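Local structure of cryptochrome DASH, chloroplastic/mitochondrial (Arabidopsis thaliana, 2J4D) at residues R244-V249 against L280-S285; L383-F388 against A465-Q470. The protein binds FAD and a folate light antenna, repairs cyclobutane pyrimidine dimers in single-stranded DNA as a photolyase, and may also act as a photoreceptor. All coordinates share one frame; numbering follows the deposited sequence.

Overall arrangement
Both contacts lie beside FAD, on the same side of the chain's centre, and their own centres are about 11 Å apart. They follow one another along the chain: contact 1 closes before contact 2 opens. Contact 1 sets the short strand 245-248, paired in parallel with strand 4-7, against the loop between helices 272-275 and 289-293. Contact 2 joins the ends of helices 374-386 and 462-467, within the FAD-binding domain. Arg244 links the two: its NH1 lies 2.7 Å from Phe466 O, a probable hydrogen bond. Tyr284 also packs against Phe388. Strand 245-248, the 280-285 loop and the two helix ends thus come together near one cofactor site, where Ser285 and Phe388 touch FAD.

Contact 1 (R244-V249 against L280-S285); sequences RGMRFV and LGPDYS. With FAD (flavin-adenine dinucleotide), chain C.
Met246 reaches from strand 245-248 to the backbone of Gly281 and Pro282. Its SD sits 3.6 Å from Pro282 CA and 3.9 Å from Pro282 CB. The side chain runs straight out to the sulfur, then bends at chi3 (-86°). This bend brings CE to 4.0 Å from Gly281 O. The thioether makes the close contacts, apolar against the proline ring and otherwise over backbone atoms. Met246 is buried and also touches Val7 and Lys287.

The rest of the contact is looser. Leu280 and Asp283 are exposed and lie on the solvent side. On the strand, Arg247 is partly exposed and forms a salt bridge with Glu100.

Pro282 opens a type I beta turn that closes at Ser285. There Ser285 OG donates a 2.6 Å hydrogen bond to FAD O2P. Ser285 OG and Pro282 O are both hydrogen-bonded to Lys287 NZ, which ties the turn to a lysine that would probably carry a positive charge near the phosphate. Ser285 thus holds one FAD phosphate, and Thr286 OG1 and Lys287 N, next in the loop, also bond FAD. The turn is part of the FAD pocket of this class-1 photolyase family member.

Contact 2 (L383-F388 against A465-Q470); sequences LSTTGF and AFWLQQ. With FAD (flavin-adenine dinucleotide), chain C.
Trp467 has CG anti to its carbonyl carbon (chi1 -75°), which sends the indole toward the end of helix 374-386. At Thr386 OG1 sits between the backbone N and the carbonyl carbon (chi1 66°), which leaves CG2 anti to the carbonyl carbon and pointed at the indole. The methyl meets the indole and the hydroxyl serves the helix end.

Thr386 CG2 lies 3.8 Å from Trp467 CH2. The side chains of Thr385 and Trp467 meet from opposite directions, with Thr385 CB 4.0 Å from Trp467 CZ3. Both threonines approach the six-membered end of the indole obliquely. One face of Trp467 is covered from its own helix: Phe466 CE1 lies 3.6 Å above the plane, toward the rim.

Thr386 OG1 accepts a 3.2 Å hydrogen bond from Phe388 N, with an N-H...O angle of 147°. This is an ST turn. The hydroxyl is also bonded to Glu382 O, while Thr385 OG1 bonds Lys381 O. Gly387, the first residue past the helix, has positive phi, and its N bonds Leu383 O at 2.7 Å. The chain then carries Phe388 to the cofactor. FAD O5' lies near the ring plane at its edge, 3.4 Å from Phe388 CZ. With an alanine in place of Thr386, Phe388 N would probably lose its ST-turn acceptor, and a gap is likely to open beside Trp467 CH2.

Trp467 also packs on Ala378 and Glu382, so it lies along the last turns of helix 374-386. Leu383 faces helix 409-419 instead. Phe388 meets Phe248 of strand 245-248, and Thr385 touches Thr243 in a loop.

Contact 1 (R244-V249 against L280-S285)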
loop_
_atom_site.group_PDB
_atom_site.type_symbol
_atom_site.label_atom_id
_atom_site.label_comp_id
_atom_site.label_asym_id
_atom_site.label_seq_id
_atom_site.Cartn_x
_atom_site.Cartn_y
_atom_site.Cartn_z
ATOM N N ARG A 244 -16.339 -12.527 -4.457
ATOM C CA ARG A 244 -15.646 -13.784 -4.160
ATOM C C ARG A 244 -14.250 -13.508 -3.635
ATOM O O ARG A 244 -13.718 -12.420 -3.832
ATOM C CB ARG A 244 -15.464 -14.618 -5.423
ATOM C CG ARG A 244 -16.685 -14.836 -6.271
ATOM C CD ARG A 244 -16.326 -15.848 -7.345
ATOM N NE ARG A 244 -15.879 -17.089 -6.726
ATOM C CZ ARG A 244 -15.197 -18.041 -7.350
ATOM N NH1 ARG A 244 -14.872 -17.898 -8.626
ATOM N NH2 ARG A 244 -14.856 -19.141 -6.695
ATOM N N GLY A 245 -13.651 -14.510 -2.996
ATOM C CA GLY A 245 -12.296 -14.364 -2.492
ATOM C C GLY A 245 -12.102 -13.479 -1.275
ATOM O O GLY A 245 -12.998 -13.315 -0.457
ATOM N N MET A 246 -10.917 -12.893 -1.166
ATOM C CA MET A 246 -10.583 -12.051 -0.029
ATOM C C MET A 246 -11.198 -10.664 -0.019
ATOM O O MET A 246 -11.071 -9.897 -0.971
ATOM C CB MET A 246 -9.063 -11.932 0.089
ATOM C CG MET A 246 -8.382 -13.254 0.372
ATOM S SD MET A 246 -6.605 -13.095 0.581
ATOM C CE MET A 246 -6.040 -13.202 -1.131
ATOM N N ARG A 247 -11.858 -10.357 1.090
ATOM C CA ARG A 247 -12.498 -9.072 1.306
ATOM C C ARG A 247 -11.665 -8.388 2.403
ATOM O O ARG A 247 -11.835 -8.669 3.585
ATOM C CB ARG A 247 -13.945 -9.310 1.767
ATOM C CG ARG A 247 -14.850 -8.089 1.835
ATOM C CD ARG A 247 -14.494 -7.192 2.988
ATOM N NE ARG A 247 -15.643 -6.415 3.455
ATOM C CZ ARG A 247 -15.574 -5.142 3.835
ATOM N NH1 ARG A 247 -14.412 -4.490 3.797
ATOM N NH2 ARG A 247 -16.666 -4.520 4.267
ATOM N N PHE A 248 -10.737 -7.522 2.001
ATOM C CA PHE A 248 -9.899 -6.797 2.959
ATOM C C PHE A 248 -10.730 -5.736 3.662
ATOM O O PHE A 248 -11.553 -5.077 3.033
ATOM C CB PHE A 248 -8.724 -6.131 2.236
ATOM C CG PHE A 248 -7.627 -7.085 1.855
ATOM C CD1 PHE A 248 -6.513 -7.245 2.673
ATOM C CD2 PHE A 248 -7.708 -7.815 0.679
ATOM C CE1 PHE A 248 -5.486 -8.121 2.322
ATOM C CE2 PHE A 248 -6.687 -8.697 0.317
ATOM C CZ PHE A 248 -5.576 -8.848 1.140
ATOM N N VAL A 249 -10.487 -5.558 4.957
ATOM C CA VAL A 249 -11.222 -4.604 5.785
ATOM C C VAL A 249 -10.343 -3.396 6.113
ATOM O O VAL A 249 -9.322 -3.537 6.770
ATOM C CB VAL A 249 -11.661 -5.299 7.095
ATOM C CG1 VAL A 249 -12.492 -4.355 7.965
ATOM C CG2 VAL A 249 -12.449 -6.558 6.751
ATOM N N LEU A 280 -3.503 -18.802 -3.804
ATOM C CA LEU A 280 -4.857 -18.993 -3.318
ATOM C C LEU A 280 -5.012 -18.881 -1.803
ATOM O O LEU A 280 -4.314 -19.554 -1.049
ATOM C CB LEU A 280 -5.355 -20.366 -3.780
ATOM C CG LEU A 280 -6.832 -20.710 -3.604
ATOM C CD1 LEU A 280 -7.691 -19.762 -4.438
ATOM C CD2 LEU A 280 -7.055 -22.156 -4.037
ATOM N N GLY A 281 -5.932 -18.029 -1.364
ATOM C CA GLY A 281 -6.186 -17.899 0.059
ATOM C C GLY A 281 -5.381 -16.884 0.846
ATOM O O GLY A 281 -4.313 -16.455 0.426
ATOM N N PRO A 282 -5.886 -16.492 2.022
ATOM C CA PRO A 282 -5.255 -15.522 2.917
ATOM C C PRO A 282 -4.020 -16.040 3.638
ATOM O O PRO A 282 -3.099 -15.280 3.922
ATOM C CB PRO A 282 -6.377 -15.184 3.892
ATOM C CG PRO A 282 -7.111 -16.491 4.005
ATOM C CD PRO A 282 -7.188 -16.933 2.562
ATOM N N ASP A 283 -4.006 -17.342 3.910
ATOM C CA ASP A 283 -2.924 -17.992 4.640
ATOM C C ASP A 283 -1.502 -18.016 4.080
ATOM O O ASP A 283 -0.557 -18.037 4.860
ATOM C CB ASP A 283 -3.323 -19.444 4.953
ATOM C CG ASP A 283 -4.260 -19.558 6.143
ATOM O OD1 ASP A 283 -4.892 -18.552 6.527
ATOM O OD2 ASP A 283 -4.374 -20.675 6.695
ATOM N N TYR A 284 -1.324 -18.014 2.760
ATOM C CA TYR A 284 0.028 -18.119 2.204
ATOM C C TYR A 284 1.014 -16.969 2.440
ATOM O O TYR A 284 2.225 -17.161 2.287
ATOM C CB TYR A 284 -0.033 -18.444 0.695
ATOM C CG TYR A 284 -0.381 -17.276 -0.202
ATOM C CD1 TYR A 284 0.585 -16.337 -0.565
ATOM C CD2 TYR A 284 -1.684 -17.100 -0.672
ATOM C CE1 TYR A 284 0.267 -15.254 -1.368
ATOM C CE2 TYR A 284 -2.014 -16.016 -1.477
ATOM C CZ TYR A 284 -1.039 -15.099 -1.816
ATOM O OH TYR A 284 -1.372 -14.002 -2.569
ATOM N N SER A 285 0.520 -15.790 2.812
ATOM C CA SER A 285 1.408 -14.645 3.055
ATOM C C SER A 285 0.787 -13.703 4.076
ATOM O O SER A 285 -0.364 -13.886 4.462
ATOM C CB SER A 285 1.689 -13.899 1.748
ATOM O OG SER A 285 0.502 -13.328 1.222
HETATM P PA FAD C . 4.245 -10.555 1.712
HETATM O O1A FAD C . 3.543 -10.966 2.945
HETATM O O2A FAD C . 4.968 -11.564 0.903
HETATM O O5B FAD C . 5.295 -9.383 2.045
HETATM C C5B FAD C . 5.165 -8.598 3.251
HETATM C C4B FAD C . 5.277 -7.117 2.871
HETATM O O4B FAD C . 6.537 -6.907 2.236
HETATM C C3B FAD C . 4.232 -6.624 1.876
HETATM O O3B FAD C . 2.985 -6.337 2.487
HETATM C C2B FAD C . 4.935 -5.442 1.284
HETATM O O2B FAD C . 4.760 -4.230 1.983
HETATM C C1B FAD C . 6.399 -5.908 1.212
HETATM N N9A FAD C . 6.812 -6.500 -0.078
HETATM C C8A FAD C . 6.871 -7.838 -0.415
HETATM N N7A FAD C . 7.294 -8.033 -1.657
HETATM C C5A FAD C . 7.526 -6.768 -2.151
HETATM C C6A FAD C . 7.978 -6.312 -3.412
HETATM N N6A FAD C . 8.309 -7.103 -4.424
HETATM N N1A FAD C . 8.094 -4.942 -3.587
HETATM C C2A FAD C . 7.762 -4.085 -2.566
HETATM N N3A FAD C . 7.324 -4.456 -1.339
HETATM C C4A FAD C . 7.211 -5.804 -1.186
HETATM N N1 FAD C . 3.293 -3.903 -3.466
HETATM C C2 FAD C . 2.662 -2.816 -2.900
HETATM O O2 FAD C . 2.691 -2.628 -1.697
HETATM N N3 FAD C . 1.980 -1.928 -3.746
HETATM C C4 FAD C . 1.898 -2.076 -5.129
HETATM O O4 FAD C . 1.275 -1.253 -5.824
HETATM C C4X FAD C . 2.549 -3.195 -5.703
HETATM N N5 FAD C . 2.517 -3.426 -7.087
HETATM C C5X FAD C . 3.254 -4.466 -7.656
HETATM C C6 FAD C . 3.319 -4.619 -9.047
HETATM C C7 FAD C . 4.054 -5.661 -9.657
HETATM C C7M FAD C . 4.085 -5.768 -11.163
HETATM C C8 FAD C . 4.756 -6.592 -8.808
HETATM C C8M FAD C . 5.572 -7.744 -9.372
HETATM C C9 FAD C . 4.700 -6.447 -7.408
HETATM C C9A FAD C . 3.956 -5.391 -6.802
HETATM N N10 FAD C . 3.879 -5.223 -5.388
HETATM C C10 FAD C . 3.238 -4.092 -4.835
HETATM C "C1'" FAD C . 4.795 -5.997 -4.489
HETATM C "C2'" FAD C . 4.251 -7.321 -3.914
HETATM O "O2'" FAD C . 3.732 -8.120 -4.963
HETATM C "C3'" FAD C . 3.153 -7.031 -2.894
HETATM O "O3'" FAD C . 3.641 -6.159 -1.856
HETATM C "C4'" FAD C . 2.602 -8.274 -2.174
HETATM O "O4'" FAD C . 2.006 -9.170 -3.114
HETATM C "C5'" FAD C . 1.565 -7.834 -1.149
HETATM O "O5'" FAD C . 1.056 -8.972 -0.450
HETATM P P FAD C . 1.576 -9.500 0.943
HETATM O O1P FAD C . 1.358 -8.388 1.883
HETATM O O2P FAD C . 0.852 -10.755 1.282
HETATM O O3P FAD C . 3.092 -9.936 0.767
#

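Contact 2 (L383-F388 against A465-Q470)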
loop_
_atom_site.group_PDB
_atom_site.type_symbol
_atom_site.label_atom_id
_atom_site.label_comp_id
_atom_site.label_asym_id
_atom_site.label_seq_id
_atom_site.Cartn_x
_atom_site.Cartn_y
_atom_site.Cartn_z
ATOM N N LEU A 383 -7.759 -9.805 -9.376
ATOM C CA LEU A 383 -7.488 -8.379 -9.231
ATOM C C LEU A 383 -8.725 -7.488 -9.362
ATOM O O LEU A 383 -8.987 -6.662 -8.491
ATOM C CB LEU A 383 -6.456 -7.949 -10.267
ATOM C CG LEU A 383 -6.154 -6.449 -10.314
ATOM C CD1 LEU A 383 -5.534 -6.000 -8.977
ATOM C CD2 LEU A 383 -5.211 -6.173 -11.464
ATOM N N SER A 384 -9.484 -7.638 -10.447
ATOM C CA SER A 384 -10.661 -6.791 -10.630
ATOM C C SER A 384 -11.795 -7.102 -9.646
ATOM O O SER A 384 -12.638 -6.257 -9.378
ATOM C CB SER A 384 -11.169 -6.880 -12.077
ATOM O OG SER A 384 -11.483 -8.212 -12.415
ATOM N N THR A 385 -11.795 -8.307 -9.093
ATOM C CA THR A 385 -12.821 -8.725 -8.143
ATOM C C THR A 385 -12.503 -8.369 -6.692
ATOM O O THR A 385 -13.402 -8.035 -5.918
ATOM C CB THR A 385 -13.025 -10.263 -8.191
ATOM O OG1 THR A 385 -13.307 -10.666 -9.536
ATOM C CG2 THR A 385 -14.170 -10.692 -7.268
ATOM N N THR A 386 -11.228 -8.443 -6.324
ATOM C CA THR A 386 -10.826 -8.192 -4.934
ATOM C C THR A 386 -9.877 -7.014 -4.708
ATOM O O THR A 386 -9.752 -6.538 -3.586
ATOM C CB THR A 386 -10.126 -9.430 -4.346
ATOM O OG1 THR A 386 -8.899 -9.632 -5.054
ATOM C CG2 THR A 386 -11.002 -10.693 -4.502
ATOM N N GLY A 387 -9.197 -6.560 -5.755
ATOM C CA GLY A 387 -8.256 -5.460 -5.581
ATOM C C GLY A 387 -6.913 -5.950 -5.058
ATOM O O GLY A 387 -6.072 -5.165 -4.606
ATOM N N PHE A 388 -6.708 -7.262 -5.109
ATOM C CA PHE A 388 -5.455 -7.857 -4.652
ATOM C C PHE A 388 -5.014 -8.946 -5.629
ATOM O O PHE A 388 -5.836 -9.512 -6.351
ATOM C CB PHE A 388 -5.638 -8.479 -3.259
ATOM C CG PHE A 388 -4.361 -9.011 -2.651
ATOM C CD1 PHE A 388 -3.525 -8.174 -1.918
ATOM C CD2 PHE A 388 -3.983 -10.342 -2.831
ATOM C CE1 PHE A 388 -2.325 -8.648 -1.372
ATOM C CE2 PHE A 388 -2.780 -10.828 -2.286
ATOM C CZ PHE A 388 -1.952 -9.974 -1.557
ATOM N N ALA A 465 -8.837 -22.928 -11.131
ATOM C CA ALA A 465 -10.163 -23.540 -11.009
ATOM C C ALA A 465 -11.066 -22.753 -10.065
ATOM O O ALA A 465 -12.281 -22.664 -10.273
ATOM C CB ALA A 465 -10.032 -24.986 -10.514
ATOM N N PHE A 466 -10.478 -22.193 -9.016
ATOM C CA PHE A 466 -11.252 -21.414 -8.065
ATOM C C PHE A 466 -11.805 -20.163 -8.742
ATOM O O PHE A 466 -12.969 -19.806 -8.554
ATOM C CB PHE A 466 -10.383 -21.016 -6.859
ATOM C CG PHE A 466 -11.064 -20.070 -5.911
ATOM C CD1 PHE A 466 -10.919 -18.692 -6.056
ATOM C CD2 PHE A 466 -11.894 -20.556 -4.904
ATOM C CE1 PHE A 466 -11.596 -17.808 -5.214
ATOM C CE2 PHE A 466 -12.579 -19.682 -4.053
ATOM C CZ PHE A 466 -12.430 -18.303 -4.209
ATOM N N TRP A 467 -10.969 -19.504 -9.542
ATOM C CA TRP A 467 -11.373 -18.273 -10.216
ATOM C C TRP A 467 -12.114 -18.463 -11.530
ATOM O O TRP A 467 -12.928 -17.619 -11.915
ATOM C CB TRP A 467 -10.153 -17.373 -10.441
ATOM C CG TRP A 467 -9.712 -16.707 -9.174
ATOM C CD1 TRP A 467 -8.604 -16.999 -8.430
ATOM C CD2 TRP A 467 -10.439 -15.717 -8.442
ATOM N NE1 TRP A 467 -8.602 -16.255 -7.270
ATOM C CE2 TRP A 467 -9.719 -15.461 -7.253
ATOM C CE3 TRP A 467 -11.635 -15.023 -8.673
ATOM C CZ2 TRP A 467 -10.155 -14.538 -6.293
ATOM C CZ3 TRP A 467 -12.073 -14.102 -7.717
ATOM C CH2 TRP A 467 -11.329 -13.872 -6.542
ATOM N N LEU A 468 -11.829 -19.560 -12.218
ATOM C CA LEU A 468 -12.469 -19.849 -13.494
ATOM C C LEU A 468 -13.226 -21.164 -13.306
ATOM O O LEU A 468 -12.797 -22.216 -13.778
ATOM C CB LEU A 468 -11.398 -19.972 -14.585
ATOM C CG LEU A 468 -10.426 -18.779 -14.635
ATOM C CD1 LEU A 468 -9.299 -19.043 -15.621
ATOM C CD2 LEU A 468 -11.182 -17.520 -15.017
ATOM N N GLN A 469 -14.352 -21.081 -12.597
ATOM C CA GLN A 469 -15.176 -22.244 -12.283
ATOM C C GLN A 469 -15.456 -23.232 -13.413
ATOM O O GLN A 469 -15.709 -24.406 -13.142
ATOM C CB GLN A 469 -16.503 -21.801 -11.650
ATOM C CG GLN A 469 -17.102 -20.538 -12.245
ATOM C CD GLN A 469 -16.372 -19.286 -11.783
ATOM O OE1 GLN A 469 -15.908 -18.483 -12.597
ATOM N NE2 GLN A 469 -16.270 -19.115 -10.469
ATOM N N GLN A 470 -15.413 -22.784 -14.665
ATOM C CA GLN A 470 -15.670 -23.699 -15.774
ATOM C C GLN A 470 -14.534 -24.712 -15.958
ATOM O O GLN A 470 -14.603 -25.569 -16.843
ATOM C CB GLN A 470 -15.890 -22.939 -17.092
ATOM C CG GLN A 470 -14.665 -22.241 -17.649
ATOM C CD GLN A 470 -14.593 -20.782 -17.241
ATOM O OE1 GLN A 470 -14.705 -20.451 -16.063
ATOM N NE2 GLN A 470 -14.401 -19.902 -18.218
HETATM P PA FAD C . 4.245 -10.555 1.712
HETATM O O1A FAD C . 3.543 -10.966 2.945
HETATM O O2A FAD C . 4.968 -11.564 0.903
HETATM O O5B FAD C . 5.295 -9.383 2.045
HETATM C C5B FAD C . 5.165 -8.598 3.251
HETATM C C4B FAD C . 5.277 -7.117 2.871
HETATM O O4B FAD C . 6.537 -6.907 2.236
HETATM C C3B FAD C . 4.232 -6.624 1.876
HETATM O O3B FAD C . 2.985 -6.337 2.487
HETATM C C2B FAD C . 4.935 -5.442 1.284
HETATM O O2B FAD C . 4.760 -4.230 1.983
HETATM C C1B FAD C . 6.399 -5.908 1.212
HETATM N N9A FAD C . 6.812 -6.500 -0.078
HETATM C C8A FAD C . 6.871 -7.838 -0.415
HETATM N N7A FAD C . 7.294 -8.033 -1.657
HETATM C C5A FAD C . 7.526 -6.768 -2.151
HETATM C C6A FAD C . 7.978 -6.312 -3.412
HETATM N N6A FAD C . 8.309 -7.103 -4.424
HETATM N N1A FAD C . 8.094 -4.942 -3.587
HETATM C C2A FAD C . 7.762 -4.085 -2.566
HETATM N N3A FAD C . 7.324 -4.456 -1.339
HETATM C C4A FAD C . 7.211 -5.804 -1.186
HETATM N N1 FAD C . 3.293 -3.903 -3.466
HETATM C C2 FAD C . 2.662 -2.816 -2.900
HETATM O O2 FAD C . 2.691 -2.628 -1.697
HETATM N N3 FAD C . 1.980 -1.928 -3.746
HETATM C C4 FAD C . 1.898 -2.076 -5.129
HETATM O O4 FAD C . 1.275 -1.253 -5.824
HETATM C C4X FAD C . 2.549 -3.195 -5.703
HETATM N N5 FAD C . 2.517 -3.426 -7.087
HETATM C C5X FAD C . 3.254 -4.466 -7.656
HETATM C C6 FAD C . 3.319 -4.619 -9.047
HETATM C C7 FAD C . 4.054 -5.661 -9.657
HETATM C C7M FAD C . 4.085 -5.768 -11.163
HETATM C C8 FAD C . 4.756 -6.592 -8.808
HETATM C C8M FAD C . 5.572 -7.744 -9.372
HETATM C C9 FAD C . 4.700 -6.447 -7.408
HETATM C C9A FAD C . 3.956 -5.391 -6.802
HETATM N N10 FAD C . 3.879 -5.223 -5.388
HETATM C C10 FAD C . 3.238 -4.092 -4.835
HETATM C "C1'" FAD C . 4.795 -5.997 -4.489
HETATM C "C2'" FAD C . 4.251 -7.321 -3.914
HETATM O "O2'" FAD C . 3.732 -8.120 -4.963
HETATM C "C3'" FAD C . 3.153 -7.031 -2.894
HETATM O "O3'" FAD C . 3.641 -6.159 -1.856
HETATM C "C4'" FAD C . 2.602 -8.274 -2.174
HETATM O "O4'" FAD C . 2.006 -9.170 -3.114
HETATM C "C5'" FAD C . 1.565 -7.834 -1.149
HETATM O "O5'" FAD C . 1.056 -8.972 -0.450
HETATM P P FAD C . 1.576 -9.500 0.943
HETATM O O1P FAD C . 1.358 -8.388 1.883
HETATM O O2P FAD C . 0.852 -10.755 1.282
HETATM O O3P FAD C . 3.092 -9.936 0.767
#